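Local coordinates for protein N-isopropylammelide isopropylaminohydrolase (Burkholderia multivorans ATCC 17616, PDB 6NBO) that belongs to the amidohydrolase family and holds two zinc ions in a domain built on the TIM-barrel fold, at residues V276-P281 with M323-R328; G301-V306 with P316-R321. All blocks are in the same frame, centred on the assembly; numbering follows the deposited sequence. Where two conformers were deposited one is given.

Along the chain, strand 275-278 comes first and runs into the loop of 279-281. Strand 299-301 follows and leads into the zinc-binding loop that holds Asp304; helix 318-328 comes last. Contact 1 joins 276-281 to 323-328 and closes the longer loop. Contact 2, joining 301-306 to 316-321, closes a much shorter one and is nested inside it. Both use helix 318-328, contact 2 its first turn and contact 1 its last two, so this helix is tied to the ends of two neighbouring parallel barrel strands. The contact centres lie about 9 Å apart. They touch directly where Thr278 O probably accepts a hydrogen bond from Gly302 N.

Contact 1 (V276-P281 with M323-R328); sequences VVTTAP and MLIAMR
Ala280 and Pro281, in the loop leaving barrel strand 275-278, meet Ile325 and Arg328 on the last turns of helix 318-328. In this TIM-barrel domain that helix comes after the next parallel strand, 299-301, so the contact reaches back from the helix to the loop of the preceding strand. The apolar part centres on the Ala280 methyl group. Ala280 CB lies 3.6 Å from Ile325 CA and 3.7 Å from Arg328 CB, wedged against the helix surface between residues one turn apart, and it also touches Ile325 CG1. Ala280 has a left-handed backbone conformation and directs CB toward the helix. Ile325 CG1 stands beside its own backbone N, and Ile325 CD1 beyond it comes within 4.0 Å of Thr278 O; Val289 of helix 289-295 packs against the same isoleucine. The turn of the loop is itself braced by a weak bond from Ala280 N to Thr278 OG1, an ST turn. The polar part is carried by Arg328, whose side chain passes Ala280 with CB and CG before reaching the carbonyl of Pro281. Arg328 CG is anti to the backbone N (chi1 -178°), and the bend at chi2 then puts Arg328 CD 3.3 Å from Pro281 O. The guanidinium has a second partner, Val284 O, which takes NH2, so one arginine grips two backbone carbonyls of the loop and its rotation is fixed from two sites. The bond to Pro281 O runs from Arg328 NE over 2.8 Å, with the oxygen almost exactly in the guanidinium plane and an N-H...O angle of 146°.

Contact 2 (G301-V306 with P316-R321); sequences GGNDGV and PDMLER. With ZN (zinc ion), chain B; ZN (zinc ion), chain M.
Asn303 and Arg321 meet through the amide oxygen. Asn303 OD1 lies 3.0 Å from Arg321 NH2 and 3.3 Å from Arg321 NE, two weak, bent hydrogen bonds. The amide and guanidinium planes stand 72° apart, while Asn303 CA sits over one guanidinium face, offset toward its rim. The Arg321 chain is bent at chi2, which sets CD 3.1 Å from Gly302 O, a buried carbonyl without a hydrogen-bond partner in the model, and again at chi3, which turns NE toward the amide. Across the amide, Asn303 ND2 approaches Met318 SD at 3.3 Å. The methionine chain is bent too: chi3 of -66° carries CE to the backbone of Gly301 and Gly302. Next to Asn303 is Asp304, which follows barrel strand 299-301 in this TIM-barrel amidohydrolase and bridges the two zinc ions. Asp304 OD1 binds the zinc ion shared with His65, His67 and His218; OD2 binds the other, which His250 and a water also ligate. Farther out, Ser315 N donates to Asn303 OD1 and Glu63 OE2 takes ND2, which fixes the amide's orientation. A water in plane at the edge of the Arg321 guanidinium lies 2.6 Å from Asn303 OD1 and 3.0 Å from Asp317 O. Arg321 NH1 reaches Thr279 O in a weak bond. Asp317 is the N-cap of helix 318-328: its OD1 accepts weakly from Leu319 N and Glu320 N, and forms a salt bridge with Arg385.

Contact 1 (V276-P281 with M323-R328)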
loop_
_atom_site.group_PDB
_atom_site.type_symbol
_atom_site.label_atom_id
_atom_site.label_comp_id
_atom_site.label_asym_id
_atom_site.label_seq_id
_atom_site.Cartn_x
_atom_site.Cartn_y
_atom_site.Cartn_z
ATOM N N VAL A 276 -6.929 -3.553 7.734
ATOM C CA VAL A 276 -5.685 -4.162 8.175
ATOM C C VAL A 276 -4.773 -4.331 6.964
ATOM O O VAL A 276 -5.215 -4.665 5.863
ATOM C CB VAL A 276 -5.932 -5.496 8.927
ATOM C CG1 VAL A 276 -6.477 -6.595 8.001
ATOM C CG2 VAL A 276 -4.666 -5.949 9.653
ATOM N N VAL A 277 -3.484 -4.052 7.177
ATOM C CA VAL A 277 -2.463 -4.277 6.162
ATOM C C VAL A 277 -1.750 -5.578 6.489
ATOM O O VAL A 277 -1.277 -5.768 7.617
ATOM C CB VAL A 277 -1.456 -3.119 6.100
ATOM C CG1 VAL A 277 -0.302 -3.500 5.184
ATOM C CG2 VAL A 277 -2.137 -1.843 5.661
ATOM N N THR A 278 -1.654 -6.475 5.514
ATOM C CA THR A 278 -0.809 -7.649 5.678
ATOM C C THR A 278 0.214 -7.675 4.555
ATOM O O THR A 278 -0.103 -7.363 3.406
ATOM C CB THR A 278 -1.617 -8.960 5.721
ATOM O OG1 THR A 278 -0.732 -10.044 6.033
ATOM C CG2 THR A 278 -2.343 -9.250 4.392
ATOM N N THR A 279 1.456 -7.989 4.905
ATOM C CA THR A 279 2.513 -8.166 3.921
ATOM C C THR A 279 2.903 -9.627 3.809
ATOM O O THR A 279 3.882 -9.959 3.131
ATOM C CB THR A 279 3.713 -7.296 4.286
ATOM O OG1 THR A 279 4.331 -7.805 5.475
ATOM C CG2 THR A 279 3.247 -5.854 4.525
ATOM N N ALA A 280 2.150 -10.499 4.482
ATOM C CA ALA A 280 2.328 -11.944 4.433
ATOM C C ALA A 280 3.752 -12.415 4.746
ATOM O O ALA A 280 4.314 -13.226 4.007
ATOM C CB ALA A 280 1.885 -12.483 3.079
ATOM N N PRO A 281 4.348 -11.953 5.848
ATOM C CA PRO A 281 5.643 -12.518 6.256
ATOM C C PRO A 281 5.510 -14.012 6.516
ATOM O O PRO A 281 4.530 -14.476 7.100
ATOM C CB PRO A 281 5.981 -11.748 7.535
ATOM C CG PRO A 281 4.629 -11.339 8.076
ATOM C CD PRO A 281 3.823 -11.016 6.855
ATOM N N MET A 323 0.394 -13.042 -4.899
ATOM C CA MET A 323 0.766 -14.451 -4.861
ATOM C C MET A 323 1.301 -14.845 -3.491
ATOM O O MET A 323 0.969 -15.917 -2.973
ATOM C CB MET A 323 1.817 -14.752 -5.935
ATOM C CG MET A 323 2.140 -16.242 -6.065
ATOM S SD MET A 323 3.622 -16.528 -7.041
ATOM C CE MET A 323 4.890 -15.981 -5.889
ATOM N N LEU A 324 2.140 -14.001 -2.886
ATOM C CA LEU A 324 2.726 -14.381 -1.600
ATOM C C LEU A 324 1.678 -14.365 -0.489
ATOM O O LEU A 324 1.704 -15.213 0.414
ATOM C CB LEU A 324 3.884 -13.452 -1.260
ATOM C CG LEU A 324 5.116 -13.566 -2.157
ATOM C CD1 LEU A 324 6.090 -12.446 -1.816
ATOM C CD2 LEU A 324 5.785 -14.924 -1.965
ATOM N N ILE A 325 0.748 -13.414 -0.546
ATOM C CA ILE A 325 -0.371 -13.406 0.399
ATOM C C ILE A 325 -1.184 -14.694 0.268
ATOM O O ILE A 325 -1.523 -15.349 1.264
ATOM C CB ILE A 325 -1.234 -12.148 0.175
ATOM C CG1 ILE A 325 -0.458 -10.896 0.611
ATOM C CG2 ILE A 325 -2.564 -12.242 0.928
ATOM C CD1 ILE A 325 -1.114 -9.579 0.216
ATOM N N ALA A 326 -1.502 -15.077 -0.972
ATOM C CA ALA A 326 -2.252 -16.303 -1.216
ATOM C C ALA A 326 -1.516 -17.518 -0.659
ATOM O O ALA A 326 -2.107 -18.359 0.033
ATOM C CB ALA A 326 -2.509 -16.453 -2.721
ATOM N N MET A 327 -0.213 -17.616 -0.932
ATOM C CA MET A 327 0.575 -18.728 -0.401
ATOM C C MET A 327 0.563 -18.734 1.118
ATOM O O MET A 327 0.367 -19.781 1.748
ATOM C CB MET A 327 2.023 -18.639 -0.908
ATOM C CG MET A 327 2.193 -18.878 -2.391
ATOM S SD MET A 327 3.916 -18.528 -2.877
ATOM C CE MET A 327 4.093 -19.624 -4.273
ATOM N N ARG A 328 0.785 -17.569 1.726
ATOM C CA ARG A 328 0.831 -17.492 3.182
ATOM C C ARG A 328 -0.490 -17.923 3.800
ATOM O O ARG A 328 -0.503 -18.501 4.892
ATOM C CB ARG A 328 1.190 -16.072 3.620
ATOM C CG ARG A 328 1.317 -15.884 5.131
ATOM C CD ARG A 328 2.488 -16.683 5.711
ATOM N NE ARG A 328 2.600 -16.543 7.164
ATOM C CZ ARG A 328 1.904 -17.260 8.040
ATOM N NH1 ARG A 328 1.040 -18.174 7.611
ATOM N NH2 ARG A 328 2.071 -17.066 9.345
#

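Contact 2 (G301-V306 with P316-R321)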
loop_
_atom_site.group_PDB
_atom_site.type_symbol
_atom_site.label_atom_id
_atom_site.label_comp_id
_atom_site.label_asym_id
_atom_site.label_seq_id
_atom_site.Cartn_x
_atom_site.Cartn_y
_atom_site.Cartn_z
ATOM N N GLY A 301 -3.019 -5.229 0.953
ATOM C CA GLY A 301 -1.746 -5.904 0.755
ATOM C C GLY A 301 -0.599 -4.910 0.624
ATOM O O GLY A 301 -0.776 -3.791 0.156
ATOM N N GLY A 302 0.590 -5.319 1.064
ATOM C CA GLY A 302 1.763 -4.476 0.889
ATOM C C GLY A 302 3.040 -5.290 0.874
ATOM O O GLY A 302 3.075 -6.424 1.357
ATOM N N ASN A 303 4.106 -4.698 0.314
ATOM C CA ASN A 303 5.413 -5.362 0.358
ATOM C C ASN A 303 6.072 -5.248 1.724
ATOM O O ASN A 303 6.819 -6.148 2.117
ATOM C CB ASN A 303 6.392 -4.768 -0.671
ATOM C CG ASN A 303 6.230 -5.363 -2.049
ATOM O OD1 ASN A 303 6.713 -6.465 -2.322
ATOM N ND2 ASN A 303 5.553 -4.631 -2.938
ATOM N N ASP A 304 5.821 -4.149 2.438
ATOM C CA ASP A 304 6.721 -3.629 3.464
ATOM C C ASP A 304 7.996 -3.176 2.763
ATOM O O ASP A 304 7.936 -2.664 1.642
ATOM C CB ASP A 304 7.027 -4.660 4.562
ATOM C CG ASP A 304 7.077 -4.028 5.942
ATOM O OD1 ASP A 304 6.850 -2.806 6.038
ATOM O OD2 ASP A 304 7.343 -4.748 6.924
ATOM N N GLY A 305 9.156 -3.382 3.385
ATOM C CA GLY A 305 10.400 -2.919 2.776
ATOM C C GLY A 305 10.690 -3.598 1.449
ATOM O O GLY A 305 10.240 -4.707 1.162
ATOM N N VAL A 306 11.466 -2.906 0.613
ATOM C CA VAL A 306 11.925 -3.453 -0.661
ATOM C C VAL A 306 13.434 -3.243 -0.737
ATOM O O VAL A 306 13.893 -2.115 -0.951
ATOM C CB VAL A 306 11.232 -2.801 -1.866
ATOM C CG1 VAL A 306 11.862 -3.308 -3.170
ATOM C CG2 VAL A 306 9.723 -3.077 -1.837
ATOM N N PRO A 316 8.608 -4.528 -6.823
ATOM C CA PRO A 316 7.598 -3.595 -7.355
ATOM C C PRO A 316 6.439 -4.284 -8.058
ATOM O O PRO A 316 5.554 -3.592 -8.563
ATOM C CB PRO A 316 8.403 -2.733 -8.347
ATOM C CG PRO A 316 9.551 -3.588 -8.752
ATOM C CD PRO A 316 9.875 -4.485 -7.574
ATOM N N ASP A 317 6.419 -5.615 -8.125
ATOM C CA ASP A 317 5.333 -6.353 -8.777
ATOM C C ASP A 317 4.271 -6.694 -7.729
ATOM O O ASP A 317 4.436 -7.638 -6.955
ATOM C CB ASP A 317 5.892 -7.613 -9.441
ATOM C CG ASP A 317 4.863 -8.319 -10.294
ATOM O OD1 ASP A 317 3.668 -8.018 -10.135
ATOM O OD2 ASP A 317 5.233 -9.164 -11.127
ATOM N N MET A 318 3.155 -5.947 -7.711
ATOM C CA MET A 318 2.126 -6.236 -6.715
ATOM C C MET A 318 1.377 -7.522 -7.015
ATOM O O MET A 318 0.743 -8.071 -6.108
ATOM C CB MET A 318 1.129 -5.080 -6.585
ATOM C CG MET A 318 1.725 -3.818 -5.929
ATOM S SD MET A 318 2.609 -4.164 -4.394
ATOM C CE MET A 318 1.252 -4.717 -3.350
ATOM N N LEU A 319 1.429 -8.022 -8.253
ATOM C CA LEU A 319 0.888 -9.357 -8.495
ATOM C C LEU A 319 1.683 -10.394 -7.719
ATOM O O LEU A 319 1.117 -11.364 -7.202
ATOM C CB LEU A 319 0.892 -9.689 -9.993
ATOM C CG LEU A 319 -0.088 -8.917 -10.881
ATOM C CD1 LEU A 319 -0.093 -9.472 -12.314
ATOM C CD2 LEU A 319 -1.495 -8.953 -10.262
ATOM N N GLU A 320 3.003 -10.202 -7.615
ATOM C CA GLU A 320 3.806 -11.126 -6.823
ATOM C C GLU A 320 3.435 -11.048 -5.349
ATOM O O GLU A 320 3.427 -12.070 -4.649
ATOM C CB GLU A 320 5.294 -10.843 -7.014
ATOM C CG GLU A 320 6.173 -11.841 -6.280
ATOM C CD GLU A 320 7.575 -11.842 -6.828
ATOM O OE1 GLU A 320 8.460 -11.240 -6.191
ATOM O OE2 GLU A 320 7.780 -12.417 -7.917
ATOM N N ARG A 321 3.144 -9.846 -4.847
ATOM C CA ARG A 321 2.730 -9.748 -3.448
ATOM C C ARG A 321 1.396 -10.451 -3.227
ATOM O O ARG A 321 1.193 -11.118 -2.201
ATOM C CB ARG A 321 2.654 -8.280 -3.021
ATOM C CG ARG A 321 2.346 -8.073 -1.532
ATOM C CD ARG A 321 3.298 -8.842 -0.632
ATOM N NE ARG A 321 4.707 -8.714 -1.019
ATOM C CZ ARG A 321 5.719 -9.162 -0.280
ATOM N NH1 ARG A 321 5.484 -9.741 0.890
ATOM N NH2 ARG A 321 6.965 -9.028 -0.702
HETATM ZN ZN ZN B . 6.190 -1.291 7.581
HETATM ZN ZN ZN M . 7.495 -3.577 8.990
HETATM O O HOH W 1 5.767 -7.878 -4.262
HETATM O O HOH W 2 8.427 -1.461 9.066
#